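Kojibiose phosphorylase (Gut metagenome, PDB 6W0P) belongs to glycoside hydrolase family 65, whose members join a beta-rich N-terminal domain, a helical catalytic domain and a small C-terminal beta domain. Local coordinates at residues 299-310 with 699-707; 314-324 with 664-673. One frame throughout, in Å; residues are numbered along the deposited sequence.

Contact 1: 299-310 with 699-707; sequences KSDILIDGSDSD and NWNYYQFKI
Leu303 and Gln704 form a hydrogen-bonded antiparallel pair that fastens strand 303-305 to the edge of the C-terminal beta sheet, next to strand 702-709. Both bonds of the pair are short: Leu303 N lies 2.8 Å from Gln704 O, and Gln704 N reaches Leu303 O in return. Short-segment axes 4.7 Å apart and at 179° confirm the antiparallel course. On the side shared by Leu303 and Gln704, their side chains run alongside each other, pointing the same way, while Asp305 CB sits over the centre of the Tyr702 ring, 3.5 Å from its centroid. Asn701 closes this end twice, N to Asp305 O at 2.9 Å and ND2 to Asp305 OD2 at 3.0 Å, the latter from above the carboxylate plane. The other side carries Ile304, whose CG2, anti to the backbone N, is laid on one face of the Trp700 indole, 3.3 Å from the centroid of the five-membered ring and 7° off its normal. Trp700 NE1 donates to Asp310 OD2 at 2.8 Å, on the anti side, somewhat out of the carboxylate plane, with that plane turned 86° to the indole. Toward Ser300 the pairing becomes water-mediated: one water donates to both Ser300 O and Lys706 O. Further out, Thr649 OG1 grips the carboxylate at OD1, and Phe645 meets the Trp700 ring roughly perpendicularly. Ser307, the N-cap of helix 308-324, anchors the Asp310 backbone, Asp310 N lying 3.0 Å from Ser307 OG.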
loop_
_atom_site.group_PDB
_atom_site.type_symbol
_atom_site.label_atom_id
_atom_site.label_comp_id
_atom_site.label_asym_id
_atom_site.label_seq_id
_atom_site.Cartn_x
_atom_site.Cartn_y
_atom_site.Cartn_z
ATOM N N LYS A 299 -21.053 -42.158 -4.503
ATOM C CA LYS A 299 -20.971 -41.515 -3.178
ATOM C C LYS A 299 -21.664 -40.144 -3.213
ATOM O O LYS A 299 -22.261 -39.771 -2.174
ATOM C CB LYS A 299 -19.521 -41.504 -2.681
ATOM C CG LYS A 299 -19.060 -42.856 -2.123
ATOM C CD LYS A 299 -17.825 -42.824 -1.264
ATOM C CE LYS A 299 -16.671 -42.091 -1.929
ATOM N NZ LYS A 299 -15.435 -42.011 -1.080
ATOM N N SER A 300 -21.643 -39.423 -4.334
ATOM C CA SER A 300 -21.931 -37.972 -4.299
ATOM C C SER A 300 -22.739 -37.451 -5.494
ATOM O O SER A 300 -23.076 -36.235 -5.440
ATOM C CB SER A 300 -20.645 -37.201 -4.125
ATOM O OG SER A 300 -19.895 -37.708 -3.022
ATOM N N ASP A 301 -23.069 -38.272 -6.505
ATOM C CA ASP A 301 -23.732 -37.760 -7.741
ATOM C C ASP A 301 -25.026 -37.044 -7.344
ATOM O O ASP A 301 -25.664 -37.477 -6.385
ATOM C CB ASP A 301 -24.029 -38.839 -8.784
ATOM C CG ASP A 301 -24.361 -38.254 -10.141
ATOM O OD1 ASP A 301 -23.688 -37.287 -10.550
ATOM O OD2 ASP A 301 -25.309 -38.755 -10.776
ATOM N N ILE A 302 -25.340 -35.933 -8.009
ATOM C CA ILE A 302 -26.620 -35.200 -7.831
ATOM C C ILE A 302 -27.420 -35.289 -9.130
ATOM O O ILE A 302 -26.841 -35.003 -10.181
ATOM C CB ILE A 302 -26.356 -33.747 -7.419
ATOM C CG1 ILE A 302 -25.685 -33.679 -6.054
ATOM C CG2 ILE A 302 -27.633 -32.925 -7.479
ATOM C CD1 ILE A 302 -25.499 -32.282 -5.598
ATOM N N LEU A 303 -28.686 -35.698 -9.047
ATOM C CA LEU A 303 -29.594 -35.750 -10.211
ATOM C C LEU A 303 -30.462 -34.502 -10.167
ATOM O O LEU A 303 -30.936 -34.155 -9.085
ATOM C CB LEU A 303 -30.479 -36.994 -10.165
ATOM C CG LEU A 303 -29.788 -38.349 -10.258
ATOM C CD1 LEU A 303 -30.831 -39.466 -10.245
ATOM C CD2 LEU A 303 -28.978 -38.439 -11.522
ATOM N N ILE A 304 -30.668 -33.880 -11.321
ATOM C CA ILE A 304 -31.591 -32.727 -11.475
ATOM C C ILE A 304 -32.476 -33.026 -12.673
ATOM O O ILE A 304 -31.914 -33.243 -13.785
ATOM C CB ILE A 304 -30.811 -31.409 -11.618
ATOM C CG1 ILE A 304 -30.037 -31.104 -10.326
ATOM C CG2 ILE A 304 -31.771 -30.288 -12.001
ATOM C CD1 ILE A 304 -29.224 -29.839 -10.345
ATOM N N ASP A 305 -33.795 -33.044 -12.450
ATOM C CA ASP A 305 -34.804 -33.273 -13.511
ATOM C C ASP A 305 -35.510 -31.946 -13.777
ATOM O O ASP A 305 -35.900 -31.292 -12.808
ATOM C CB ASP A 305 -35.783 -34.381 -13.126
ATOM C CG ASP A 305 -36.749 -34.744 -14.236
ATOM O OD1 ASP A 305 -36.296 -35.285 -15.252
ATOM O OD2 ASP A 305 -37.930 -34.416 -14.102
ATOM N N GLY A 306 -35.659 -31.576 -15.048
ATOM C CA GLY A 306 -36.381 -30.360 -15.459
ATOM C C GLY A 306 -35.434 -29.253 -15.878
ATOM O O GLY A 306 -35.946 -28.204 -16.310
ATOM N N SER A 307 -34.109 -29.473 -15.792
ATOM C CA SER A 307 -33.069 -28.502 -16.223
ATOM C C SER A 307 -31.801 -29.241 -16.668
ATOM O O SER A 307 -30.976 -29.538 -15.817
ATOM C CB SER A 307 -32.755 -27.496 -15.159
ATOM O OG SER A 307 -31.667 -26.682 -15.572
ATOM N N ASP A 308 -31.701 -29.564 -17.957
ATOM C CA ASP A 308 -30.525 -30.221 -18.577
ATOM C C ASP A 308 -29.301 -29.357 -18.292
ATOM O O ASP A 308 -28.211 -29.921 -18.079
ATOM C CB ASP A 308 -30.725 -30.426 -20.082
ATOM C CG ASP A 308 -31.882 -31.361 -20.414
ATOM O OD1 ASP A 308 -32.188 -32.255 -19.587
ATOM O OD2 ASP A 308 -32.443 -31.207 -21.509
ATOM N N SER A 309 -29.496 -28.038 -18.286
ATOM C CA SER A 309 -28.441 -27.027 -18.049
ATOM C C SER A 309 -27.894 -27.188 -16.620
ATOM O O SER A 309 -26.649 -27.208 -16.431
ATOM C CB SER A 309 -28.977 -25.662 -18.291
ATOM O OG SER A 309 -28.054 -24.701 -17.781
ATOM N N ASP A 310 -28.771 -27.364 -15.636
ATOM C CA ASP A 310 -28.341 -27.515 -14.222
ATOM C C ASP A 310 -27.795 -28.931 -14.026
ATOM O O ASP A 310 -26.879 -29.105 -13.236
ATOM C CB ASP A 310 -29.462 -27.148 -13.251
ATOM C CG ASP A 310 -29.592 -25.659 -12.989
ATOM O OD1 ASP A 310 -28.585 -24.949 -13.143
ATOM O OD2 ASP A 310 -30.682 -25.237 -12.578
ATOM N N ASN A 699 -37.446 -24.336 -10.704
ATOM C CA ASN A 699 -37.006 -24.794 -12.047
ATOM C C ASN A 699 -36.862 -26.317 -12.131
ATOM O O ASN A 699 -36.619 -26.806 -13.251
ATOM C CB ASN A 699 -35.664 -24.152 -12.407
ATOM C CG ASN A 699 -35.753 -22.640 -12.421
ATOM O OD1 ASN A 699 -36.671 -22.076 -13.012
ATOM N ND2 ASN A 699 -34.821 -21.981 -11.758
ATOM N N TRP A 700 -36.914 -27.059 -11.024
ATOM C CA TRP A 700 -36.641 -28.525 -11.053
ATOM C C TRP A 700 -37.889 -29.315 -10.632
ATOM O O TRP A 700 -38.434 -29.039 -9.545
ATOM C CB TRP A 700 -35.459 -28.915 -10.156
ATOM C CG TRP A 700 -34.170 -28.182 -10.369
ATOM C CD1 TRP A 700 -33.746 -27.562 -11.502
ATOM C CD2 TRP A 700 -33.100 -28.042 -9.414
ATOM N NE1 TRP A 700 -32.517 -27.003 -11.301
ATOM C CE2 TRP A 700 -32.087 -27.286 -10.036
ATOM C CE3 TRP A 700 -32.903 -28.469 -8.100
ATOM C CZ2 TRP A 700 -30.889 -26.960 -9.398
ATOM C CZ3 TRP A 700 -31.731 -28.133 -7.462
ATOM C CH2 TRP A 700 -30.739 -27.373 -8.098
ATOM N N ASN A 701 -38.232 -30.347 -11.405
ATOM C CA ASN A 701 -39.275 -31.357 -11.069
ATOM C C ASN A 701 -38.824 -32.131 -9.832
ATOM O O ASN A 701 -39.586 -32.221 -8.895
ATOM C CB ASN A 701 -39.529 -32.321 -12.229
ATOM C CG ASN A 701 -40.044 -31.595 -13.452
ATOM O OD1 ASN A 701 -40.822 -30.645 -13.303
ATOM N ND2 ASN A 701 -39.599 -32.011 -14.637
ATOM N N TYR A 702 -37.587 -32.603 -9.815
ATOM C CA TYR A 702 -36.973 -33.225 -8.627
ATOM C C TYR A 702 -35.475 -32.961 -8.652
ATOM O O TYR A 702 -34.926 -32.605 -9.707
ATOM C CB TYR A 702 -37.349 -34.707 -8.545
ATOM C CG TYR A 702 -36.727 -35.674 -9.525
ATOM C CD1 TYR A 702 -35.398 -36.071 -9.404
ATOM C CD2 TYR A 702 -37.489 -36.276 -10.530
ATOM C CE1 TYR A 702 -34.829 -36.981 -10.286
ATOM C CE2 TYR A 702 -36.943 -37.204 -11.406
ATOM C CZ TYR A 702 -35.611 -37.555 -11.278
ATOM O OH TYR A 702 -35.057 -38.481 -12.112
ATOM N N TYR A 703 -34.839 -33.104 -7.496
ATOM C CA TYR A 703 -33.372 -33.234 -7.374
ATOM C C TYR A 703 -33.090 -34.383 -6.413
ATOM O O TYR A 703 -33.961 -34.733 -5.563
ATOM C CB TYR A 703 -32.723 -31.930 -6.905
ATOM C CG TYR A 703 -33.210 -31.429 -5.574
ATOM C CD1 TYR A 703 -34.318 -30.610 -5.471
ATOM C CD2 TYR A 703 -32.545 -31.760 -4.406
ATOM C CE1 TYR A 703 -34.771 -30.162 -4.238
ATOM C CE2 TYR A 703 -32.965 -31.301 -3.169
ATOM C CZ TYR A 703 -34.086 -30.502 -3.084
ATOM O OH TYR A 703 -34.501 -30.062 -1.863
ATOM N N GLN A 704 -31.885 -34.932 -6.521
ATOM C CA GLN A 704 -31.437 -36.050 -5.664
ATOM C C GLN A 704 -29.962 -35.834 -5.376
ATOM O O GLN A 704 -29.225 -35.567 -6.349
ATOM C CB GLN A 704 -31.714 -37.389 -6.349
ATOM C CG GLN A 704 -31.286 -38.619 -5.554
ATOM C CD GLN A 704 -31.635 -39.875 -6.314
ATOM O OE1 GLN A 704 -32.784 -40.309 -6.349
ATOM N NE2 GLN A 704 -30.647 -40.463 -6.951
ATOM N N PHE A 705 -29.579 -35.931 -4.104
ATOM C CA PHE A 705 -28.174 -35.847 -3.647
ATOM C C PHE A 705 -27.849 -37.071 -2.797
ATOM O O PHE A 705 -28.790 -37.740 -2.328
ATOM C CB PHE A 705 -27.894 -34.538 -2.913
ATOM C CG PHE A 705 -28.650 -34.305 -1.632
ATOM C CD1 PHE A 705 -28.147 -34.740 -0.416
ATOM C CD2 PHE A 705 -29.809 -33.548 -1.631
ATOM C CE1 PHE A 705 -28.837 -34.496 0.763
ATOM C CE2 PHE A 705 -30.498 -33.307 -0.452
ATOM C CZ PHE A 705 -30.008 -33.778 0.740
ATOM N N LYS A 706 -26.552 -37.375 -2.686
ATOM C CA LYS A 706 -25.985 -38.497 -1.902
ATOM C C LYS A 706 -24.897 -37.944 -0.981
ATOM O O LYS A 706 -24.057 -37.131 -1.460
ATOM C CB LYS A 706 -25.435 -39.573 -2.830
ATOM C CG LYS A 706 -26.480 -40.283 -3.682
ATOM C CD LYS A 706 -25.859 -41.320 -4.586
ATOM C CE LYS A 706 -26.831 -41.979 -5.533
ATOM N NZ LYS A 706 -27.499 -43.131 -4.886
ATOM N N ILE A 707 -24.935 -38.363 0.281
ATOM C CA ILE A 707 -23.994 -37.988 1.370
ATOM C C ILE A 707 -23.838 -39.190 2.300
ATOM O O ILE A 707 -24.743 -40.049 2.371
ATOM C CB ILE A 707 -24.458 -36.751 2.167
ATOM C CG1 ILE A 707 -25.808 -36.968 2.846
ATOM C CG2 ILE A 707 -24.453 -35.511 1.298
ATOM C CD1 ILE A 707 -26.311 -35.765 3.610
HETATM O O HOH W 1 -24.075 -34.960 -3.087
HETATM O O HOH W 2 -21.326 -36.974 -0.871
HETATM O O HOH W 3 -27.869 -38.961 -7.162
#

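Contact 2: 314-324 with 664-673; sequences IRYCLFQMIQA and IHMTSIAAAW
Ile669 has CG1 beside the backbone N (chi1 -73°), which swings CG2 to the far side of the CA-CB bond and onto the backbone of Cys317, 3.3 Å from Cys317 O; the CG1 branch carries CD1 to Gln320 CB. Met321 is bent at chi2 and chi3, which turns its end back over helix 666-680: CE rests 3.6 Å from Ala670 CB, and SD lies 3.6 Å from Met666 CE. The same Met666 methyl also touches Ala324 CB at 3.8 Å, so it is wedged between successive turns of helix 308-324. These are two buried helices of the catalytic domain, an (alpha/alpha)6 barrel in this family, crossing at -122° with short-segment axes 8.9 Å apart and the closest CA pair, Cys317 with Ile669, at 5.2 Å. Toward the start of segment 314-324, Cys317 SG and Ile314 CD1 both meet the small Ala672 CB, and Leu318 CD2 approaches Trp673 CD1 at 3.9 Å, the two side chains crossing at about a right angle. Just ahead of helix 666-680, Ile664 CD1 abuts the Gln320 amide, 3.5 Å from OE1. That oxygen accepts from Gln323 NE2, and Tyr316 OH, touched by Ile664 CG2, is bonded to Ile32 O. Methyls and sulfur meet one another, indole CD1 and a few oxygens, without a hydrogen bond between the segments, implying that shape and apolar burial hold this crossing.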
loop_
_atom_site.group_PDB
_atom_site.type_symbol
_atom_site.label_atom_id
_atom_site.label_comp_id
_atom_site.label_asym_id
_atom_site.label_seq_id
_atom_site.Cartn_x
_atom_site.Cartn_y
_atom_site.Cartn_z
ATOM N N ILE A 314 -24.148 -29.114 -12.401
ATOM C CA ILE A 314 -23.822 -29.733 -11.086
ATOM C C ILE A 314 -22.830 -30.894 -11.288
ATOM O O ILE A 314 -21.938 -31.074 -10.437
ATOM C CB ILE A 314 -25.063 -30.180 -10.296
ATOM C CG1 ILE A 314 -24.671 -30.506 -8.861
ATOM C CG2 ILE A 314 -25.794 -31.350 -10.946
ATOM C CD1 ILE A 314 -23.892 -29.413 -8.185
ATOM N N ARG A 315 -22.987 -31.683 -12.343
ATOM C CA ARG A 315 -22.111 -32.862 -12.532
ATOM C C ARG A 315 -20.726 -32.359 -12.948
ATOM O O ARG A 315 -19.718 -32.902 -12.469
ATOM C CB ARG A 315 -22.755 -33.863 -13.490
ATOM C CG ARG A 315 -22.116 -35.233 -13.350
ATOM C CD ARG A 315 -22.834 -36.269 -14.168
ATOM N NE ARG A 315 -23.963 -36.821 -13.451
ATOM C CZ ARG A 315 -25.219 -36.859 -13.879
ATOM N NH1 ARG A 315 -25.567 -36.316 -15.043
ATOM N NH2 ARG A 315 -26.128 -37.433 -13.106
ATOM N N TYR A 316 -20.676 -31.272 -13.716
ATOM C CA TYR A 316 -19.385 -30.634 -14.045
ATOM C C TYR A 316 -18.709 -30.216 -12.732
ATOM O O TYR A 316 -17.491 -30.496 -12.559
ATOM C CB TYR A 316 -19.569 -29.474 -15.036
ATOM C CG TYR A 316 -18.281 -28.755 -15.320
ATOM C CD1 TYR A 316 -17.321 -29.300 -16.158
ATOM C CD2 TYR A 316 -17.986 -27.564 -14.691
ATOM C CE1 TYR A 316 -16.116 -28.659 -16.385
ATOM C CE2 TYR A 316 -16.800 -26.896 -14.927
ATOM C CZ TYR A 316 -15.852 -27.451 -15.766
ATOM O OH TYR A 316 -14.674 -26.798 -15.951
ATOM N N CYS A 317 -19.447 -29.514 -11.857
ATOM C CA CYS A 317 -18.940 -29.011 -10.544
ATOM C C CYS A 317 -18.425 -30.181 -9.689
ATOM O O CYS A 317 -17.296 -30.097 -9.187
ATOM C CB CYS A 317 -20.009 -28.237 -9.774
ATOM S SG CYS A 317 -20.447 -26.654 -10.541
ATOM N N LEU A 318 -19.192 -31.259 -9.550
ATOM C CA LEU A 318 -18.739 -32.453 -8.797
ATOM C C LEU A 318 -17.444 -33.000 -9.443
ATOM O O LEU A 318 -16.504 -33.363 -8.697
ATOM C CB LEU A 318 -19.844 -33.509 -8.729
ATOM C CG LEU A 318 -21.129 -33.050 -8.038
ATOM C CD1 LEU A 318 -22.069 -34.216 -7.793
ATOM C CD2 LEU A 318 -20.838 -32.332 -6.727
ATOM N N PHE A 319 -17.390 -33.036 -10.770
ATOM C CA PHE A 319 -16.217 -33.553 -11.516
ATOM C C PHE A 319 -14.964 -32.779 -11.105
ATOM O O PHE A 319 -13.944 -33.421 -10.782
ATOM C CB PHE A 319 -16.481 -33.525 -13.020
ATOM C CG PHE A 319 -15.289 -33.951 -13.836
ATOM C CD1 PHE A 319 -15.039 -35.292 -14.057
ATOM C CD2 PHE A 319 -14.406 -33.015 -14.331
ATOM C CE1 PHE A 319 -13.929 -35.687 -14.781
ATOM C CE2 PHE A 319 -13.309 -33.411 -15.076
ATOM C CZ PHE A 319 -13.066 -34.742 -15.290
ATOM N N GLN A 320 -15.028 -31.446 -11.121
ATOM C CA GLN A 320 -13.883 -30.558 -10.766
ATOM C C GLN A 320 -13.513 -30.671 -9.275
ATOM O O GLN A 320 -12.317 -30.480 -8.933
ATOM C CB GLN A 320 -14.194 -29.107 -11.146
ATOM C CG GLN A 320 -14.246 -28.870 -12.651
ATOM C CD GLN A 320 -12.943 -29.209 -13.346
ATOM O OE1 GLN A 320 -11.892 -29.409 -12.722
ATOM N NE2 GLN A 320 -13.003 -29.282 -14.665
ATOM N N MET A 321 -14.485 -30.905 -8.400
ATOM C CA MET A 321 -14.220 -31.068 -6.949
ATOM C C MET A 321 -13.400 -32.346 -6.765
ATOM O O MET A 321 -12.476 -32.319 -5.978
ATOM C CB MET A 321 -15.496 -31.163 -6.098
ATOM C CG MET A 321 -16.299 -29.861 -6.001
ATOM S SD MET A 321 -15.399 -28.560 -5.148
ATOM C CE MET A 321 -15.690 -29.067 -3.453
ATOM N N ILE A 322 -13.747 -33.409 -7.471
ATOM C CA ILE A 322 -13.084 -34.741 -7.366
ATOM C C ILE A 322 -11.675 -34.608 -7.975
ATOM O O ILE A 322 -10.719 -35.239 -7.454
ATOM C CB ILE A 322 -13.959 -35.846 -8.027
ATOM C CG1 ILE A 322 -15.305 -36.011 -7.297
ATOM C CG2 ILE A 322 -13.191 -37.149 -8.047
ATOM C CD1 ILE A 322 -16.462 -36.743 -8.055
ATOM N N GLN A 323 -11.532 -33.808 -9.030
ATOM C CA GLN A 323 -10.230 -33.537 -9.711
ATOM C C GLN A 323 -9.319 -32.701 -8.810
ATOM O O GLN A 323 -8.095 -32.975 -8.774
ATOM C CB GLN A 323 -10.435 -32.821 -11.048
ATOM C CG GLN A 323 -10.907 -33.748 -12.166
ATOM C CD GLN A 323 -10.519 -33.272 -13.544
ATOM O OE1 GLN A 323 -10.043 -34.053 -14.350
ATOM N NE2 GLN A 323 -10.715 -31.994 -13.813
ATOM N N ALA A 324 -9.891 -31.748 -8.082
ATOM C CA ALA A 324 -9.123 -30.816 -7.230
ATOM C C ALA A 324 -8.465 -31.544 -6.048
ATOM O O ALA A 324 -7.352 -31.147 -5.673
ATOM C CB ALA A 324 -10.026 -29.705 -6.757
ATOM N N ILE A 664 -10.909 -21.951 -13.526
ATOM C CA ILE A 664 -12.245 -22.228 -12.931
ATOM C C ILE A 664 -12.237 -21.599 -11.534
ATOM O O ILE A 664 -11.110 -21.370 -10.987
ATOM C CB ILE A 664 -12.530 -23.744 -12.910
ATOM C CG1 ILE A 664 -11.575 -24.512 -11.988
ATOM C CG2 ILE A 664 -12.508 -24.311 -14.314
ATOM C CD1 ILE A 664 -11.836 -25.993 -11.974
ATOM N N HIS A 665 -13.420 -21.311 -10.998
ATOM C CA HIS A 665 -13.630 -20.719 -9.656
ATOM C C HIS A 665 -14.010 -21.822 -8.654
ATOM O O HIS A 665 -15.197 -22.224 -8.592
ATOM C CB HIS A 665 -14.702 -19.640 -9.728
ATOM C CG HIS A 665 -14.414 -18.527 -10.662
ATOM N ND1 HIS A 665 -14.483 -18.681 -12.008
ATOM C CD2 HIS A 665 -14.134 -17.230 -10.434
ATOM C CE1 HIS A 665 -14.242 -17.528 -12.583
ATOM N NE2 HIS A 665 -14.022 -16.628 -11.644
ATOM N N MET A 666 -13.025 -22.265 -7.884
ATOM C CA MET A 666 -13.114 -23.487 -7.063
ATOM C C MET A 666 -14.197 -23.285 -5.985
ATOM O O MET A 666 -15.037 -24.164 -5.822
ATOM C CB MET A 666 -11.741 -23.754 -6.448
ATOM C CG MET A 666 -11.361 -25.207 -6.360
ATOM S SD MET A 666 -11.634 -26.111 -7.892
ATOM C CE MET A 666 -12.854 -27.272 -7.287
ATOM N N THR A 667 -14.196 -22.155 -5.283
ATOM C CA THR A 667 -15.175 -21.875 -4.195
ATOM C C THR A 667 -16.588 -21.817 -4.784
ATOM O O THR A 667 -17.507 -22.355 -4.173
ATOM C CB THR A 667 -14.862 -20.590 -3.430
ATOM O OG1 THR A 667 -13.670 -20.857 -2.712
ATOM C CG2 THR A 667 -15.943 -20.219 -2.439
ATOM N N SER A 668 -16.741 -21.188 -5.933
ATOM C CA SER A 668 -18.033 -21.095 -6.649
ATOM C C SER A 668 -18.521 -22.506 -6.997
ATOM O O SER A 668 -19.733 -22.790 -6.833
ATOM C CB SER A 668 -17.927 -20.227 -7.861
ATOM O OG SER A 668 -19.027 -20.520 -8.711
ATOM N N ILE A 669 -17.599 -23.374 -7.398
ATOM C CA ILE A 669 -17.886 -24.789 -7.742
ATOM C C ILE A 669 -18.367 -25.512 -6.481
ATOM O O ILE A 669 -19.407 -26.189 -6.580
ATOM C CB ILE A 669 -16.649 -25.423 -8.417
ATOM C CG1 ILE A 669 -16.518 -24.875 -9.838
ATOM C CG2 ILE A 669 -16.708 -26.943 -8.425
ATOM C CD1 ILE A 669 -15.257 -25.256 -10.530
ATOM N N ALA A 670 -17.664 -25.359 -5.352
ATOM C CA ALA A 670 -18.013 -25.984 -4.059
ATOM C C ALA A 670 -19.373 -25.454 -3.609
ATOM O O ALA A 670 -20.166 -26.240 -3.091
ATOM C CB ALA A 670 -16.972 -25.698 -3.009
ATOM N N ALA A 671 -19.618 -24.161 -3.810
ATOM C CA ALA A 671 -20.823 -23.450 -3.328
ATOM C C ALA A 671 -22.073 -24.018 -4.001
ATOM O O ALA A 671 -23.137 -23.912 -3.396
ATOM C CB ALA A 671 -20.703 -21.973 -3.594
ATOM N N ALA A 672 -21.957 -24.580 -5.207
ATOM C CA ALA A 672 -23.120 -25.103 -5.954
ATOM C C ALA A 672 -23.621 -26.336 -5.198
ATOM O O ALA A 672 -24.845 -26.453 -4.952
ATOM C CB ALA A 672 -22.750 -25.418 -7.379
ATOM N N TRP A 673 -22.688 -27.189 -4.776
ATOM C CA TRP A 673 -23.020 -28.392 -3.986
ATOM C C TRP A 673 -23.654 -27.940 -2.671
ATOM O O TRP A 673 -24.685 -28.495 -2.296
ATOM C CB TRP A 673 -21.789 -29.260 -3.737
ATOM C CG TRP A 673 -22.095 -30.449 -2.882
ATOM C CD1 TRP A 673 -22.493 -31.676 -3.309
ATOM C CD2 TRP A 673 -22.054 -30.517 -1.451
ATOM N NE1 TRP A 673 -22.669 -32.516 -2.247
ATOM C CE2 TRP A 673 -22.400 -31.837 -1.093
ATOM C CE3 TRP A 673 -21.715 -29.613 -0.439
ATOM C CZ2 TRP A 673 -22.467 -32.255 0.233
ATOM C CZ3 TRP A 673 -21.778 -30.026 0.870
ATOM C CH2 TRP A 673 -22.143 -31.334 1.201
#

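In the fold
From the N terminus, the chain passes through the beta-rich first part and helix 282-300 before reaching strand 303-305, then turns into helix 308-324. Contact 2 is closed when residues 664-673 return to this helix some 340 residues later, after a long excursion rich in helices and almost without strand. Contact 1 closes only afterwards, when 699-707 pairs with 299-310, so contact 2 is nested inside its loop. Helix 308-324 serves both, 308-310 in contact 1 and 314-324 in contact 2. The Asp301 OD2 to Arg315 NH2 salt bridge, at 2.8 Å, links them directly. Contact 1 ties the C-terminal sheet to the segment leading into the helical domain; contact 2 joins two helices near that domain's beginning and end.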